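Local coordinates for protein ORF14 (Streptomyces clavuligerus, PDB 2WPX) that binds acetyl-CoA as a tandem GNAT protein of the clavulanic acid biosynthesis pathway and probably acts as an acyltransferase, at residues Gly22-Leu27 with Val44-Ser49. Residues are numbered along the deposited sequence; the frame is centred on the assembly and turned at random.
Sequences GQWLDL and VDMVGS
Trp24 and Met46 meet where the outer rim of the indole six-membered ring lies against segment 44-49. CB of Trp24 points at the other helix, and CG stands anti to the backbone N (chi1 175°). CH2 of the ring is the bump that enters the hollow between Met46 and Ser49. The hollow has a bent wall: the Met46 chain folds back at both chi2 and chi3, and its methyl CE comes obliquely to the ring, 3.6 Å from Trp24 CH2. CB of Met46 lies 3.8 Å from the same CH2. At the rim, in the ring plane, sits the carbonyl O of Met46, 3.7 Å from Trp24 CH2; OG of Ser49 is also near that plane and hydrogen-bonds to Arg75. These helices, 18-33 and 43-51, belong to the N-terminal of the two GNAT domains, and follow its first strand as the two N-terminal helices of the GNAT fold usually do. Their short segments run at 129° to each other, with axes 10.9 Å apart at closest approach. Trp24 also rests on Ala73 and Arg75 of strand 69-79, and its side chain is about 11 Å from the bound acetyl-CoA. Beside the indole, Leu25 supplies a forked second bump. The Leu25 and Met46 side chains slide past each other in opposite directions, with Leu25 CD2 3.9 Å from Met46 CB. CD1 of Leu25 reaches CG2 of Val47 at 3.8 Å. That same CG2 also touches CD2 of Leu25, one valine methyl abutting both prongs of the leucine, while Val21 of the first helix touches Val47 too.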
loop_
_atom_site.group_PDB
_atom_site.type_symbol
_atom_site.label_atom_id
_atom_site.label_comp_id
_atom_site.label_asym_id
_atom_site.label_seq_id
_atom_site.Cartn_x
_atom_site.Cartn_y
_atom_site.Cartn_z
ATOM N N GLY A 22 -19.553 7.784 -8.327
ATOM C CA GLY A 22 -19.113 8.142 -9.675
ATOM C C GLY A 22 -18.246 9.394 -9.750
ATOM O O GLY A 22 -17.178 9.394 -10.378
ATOM N N GLN A 23 -18.717 10.464 -9.110
ATOM C CA GLN A 23 -17.914 11.683 -8.929
ATOM C C GLN A 23 -16.608 11.494 -8.206
ATOM O O GLN A 23 -15.625 12.084 -8.567
ATOM C CB GLN A 23 -18.736 12.819 -8.260
ATOM C CG GLN A 23 -19.457 13.611 -9.385
ATOM C CD GLN A 23 -20.432 14.645 -8.873
ATOM O OE1 GLN A 23 -20.043 15.560 -8.151
ATOM N NE2 GLN A 23 -21.697 14.519 -9.269
ATOM N N TRP A 24 -16.609 10.721 -7.154
ATOM C CA TRP A 24 -15.373 10.430 -6.433
ATOM C C TRP A 24 -14.361 9.673 -7.330
ATOM O O TRP A 24 -13.136 9.989 -7.374
ATOM C CB TRP A 24 -15.749 9.608 -5.210
ATOM C CG TRP A 24 -14.665 9.148 -4.443
ATOM C CD1 TRP A 24 -13.800 9.902 -3.749
ATOM C CD2 TRP A 24 -14.321 7.777 -4.189
ATOM N NE1 TRP A 24 -12.891 9.091 -3.097
ATOM C CE2 TRP A 24 -13.219 7.780 -3.327
ATOM C CE3 TRP A 24 -14.819 6.558 -4.634
ATOM C CZ2 TRP A 24 -12.597 6.592 -2.887
ATOM C CZ3 TRP A 24 -14.228 5.384 -4.171
ATOM C CH2 TRP A 24 -13.101 5.416 -3.336
ATOM N N LEU A 25 -14.874 8.687 -8.063
ATOM C CA LEU A 25 -14.064 7.895 -8.996
ATOM C C LEU A 25 -13.433 8.867 -10.009
ATOM O O LEU A 25 -12.191 8.829 -10.224
ATOM C CB LEU A 25 -14.922 6.814 -9.688
ATOM C CG LEU A 25 -15.449 5.660 -8.825
ATOM C CD1 LEU A 25 -16.226 4.657 -9.653
ATOM C CD2 LEU A 25 -14.245 4.968 -8.179
ATOM N N ASP A 26 -14.256 9.759 -10.579
ATOM C CA ASP A 26 -13.780 10.798 -11.469
ATOM C C ASP A 26 -12.788 11.791 -10.878
ATOM O O ASP A 26 -11.828 12.183 -11.513
ATOM C CB ASP A 26 -14.969 11.557 -12.017
ATOM C CG ASP A 26 -15.804 10.701 -12.915
ATOM O OD1 ASP A 26 -16.978 11.050 -13.197
ATOM O OD2 ASP A 26 -15.272 9.640 -13.327
ATOM N N LEU A 27 -13.054 12.272 -9.684
ATOM C CA LEU A 27 -12.088 13.116 -9.028
ATOM C C LEU A 27 -10.733 12.416 -8.991
ATOM O O LEU A 27 -9.689 13.048 -9.204
ATOM C CB LEU A 27 -12.546 13.359 -7.607
ATOM C CG LEU A 27 -11.577 14.069 -6.656
ATOM C CD1 LEU A 27 -11.533 15.511 -7.101
ATOM C CD2 LEU A 27 -12.026 13.944 -5.194
ATOM N N VAL A 44 -13.035 -0.900 -9.721
ATOM C CA VAL A 44 -13.336 -2.093 -8.939
ATOM C C VAL A 44 -12.646 -2.058 -7.580
ATOM O O VAL A 44 -13.294 -2.157 -6.526
ATOM C CB VAL A 44 -12.976 -3.358 -9.752
ATOM C CG1 VAL A 44 -13.250 -4.702 -8.924
ATOM C CG2 VAL A 44 -13.799 -3.315 -11.101
ATOM N N ASP A 45 -11.320 -1.890 -7.606
ATOM C CA ASP A 45 -10.544 -1.721 -6.370
ATOM C C ASP A 45 -11.135 -0.624 -5.482
ATOM O O ASP A 45 -11.411 -0.833 -4.283
ATOM C CB ASP A 45 -9.105 -1.417 -6.760
ATOM C CG ASP A 45 -8.179 -1.274 -5.587
ATOM O OD1 ASP A 45 -7.174 -0.552 -5.746
ATOM O OD2 ASP A 45 -8.417 -1.896 -4.524
ATOM N N MET A 46 -11.348 0.564 -6.054
ATOM C CA MET A 46 -11.776 1.694 -5.218
ATOM C C MET A 46 -13.144 1.498 -4.566
ATOM O O MET A 46 -13.309 1.752 -3.377
ATOM C CB MET A 46 -11.760 3.021 -5.974
ATOM C CG MET A 46 -10.378 3.519 -6.368
ATOM S SD MET A 46 -9.015 3.514 -5.161
ATOM C CE MET A 46 -9.752 4.225 -3.796
ATOM N N VAL A 47 -14.108 1.068 -5.371
ATOM C CA VAL A 47 -15.445 0.923 -4.891
ATOM C C VAL A 47 -15.472 -0.198 -3.881
ATOM O O VAL A 47 -16.172 -0.109 -2.878
ATOM C CB VAL A 47 -16.477 0.676 -6.038
ATOM C CG1 VAL A 47 -17.883 0.324 -5.416
ATOM C CG2 VAL A 47 -16.538 1.904 -6.990
ATOM N N GLY A 48 -14.702 -1.247 -4.109
ATOM C CA GLY A 48 -14.653 -2.293 -3.123
ATOM C C GLY A 48 -13.949 -1.772 -1.897
ATOM O O GLY A 48 -14.211 -2.281 -0.806
ATOM N N SER A 49 -13.063 -0.776 -2.053
ATOM C CA SER A 49 -12.389 -0.232 -0.866
ATOM C C SER A 49 -13.359 0.506 0.086
ATOM O O SER A 49 -12.999 0.814 1.243
ATOM C CB SER A 49 -11.226 0.687 -1.211
ATOM O OG SER A 49 -11.683 1.986 -1.560
#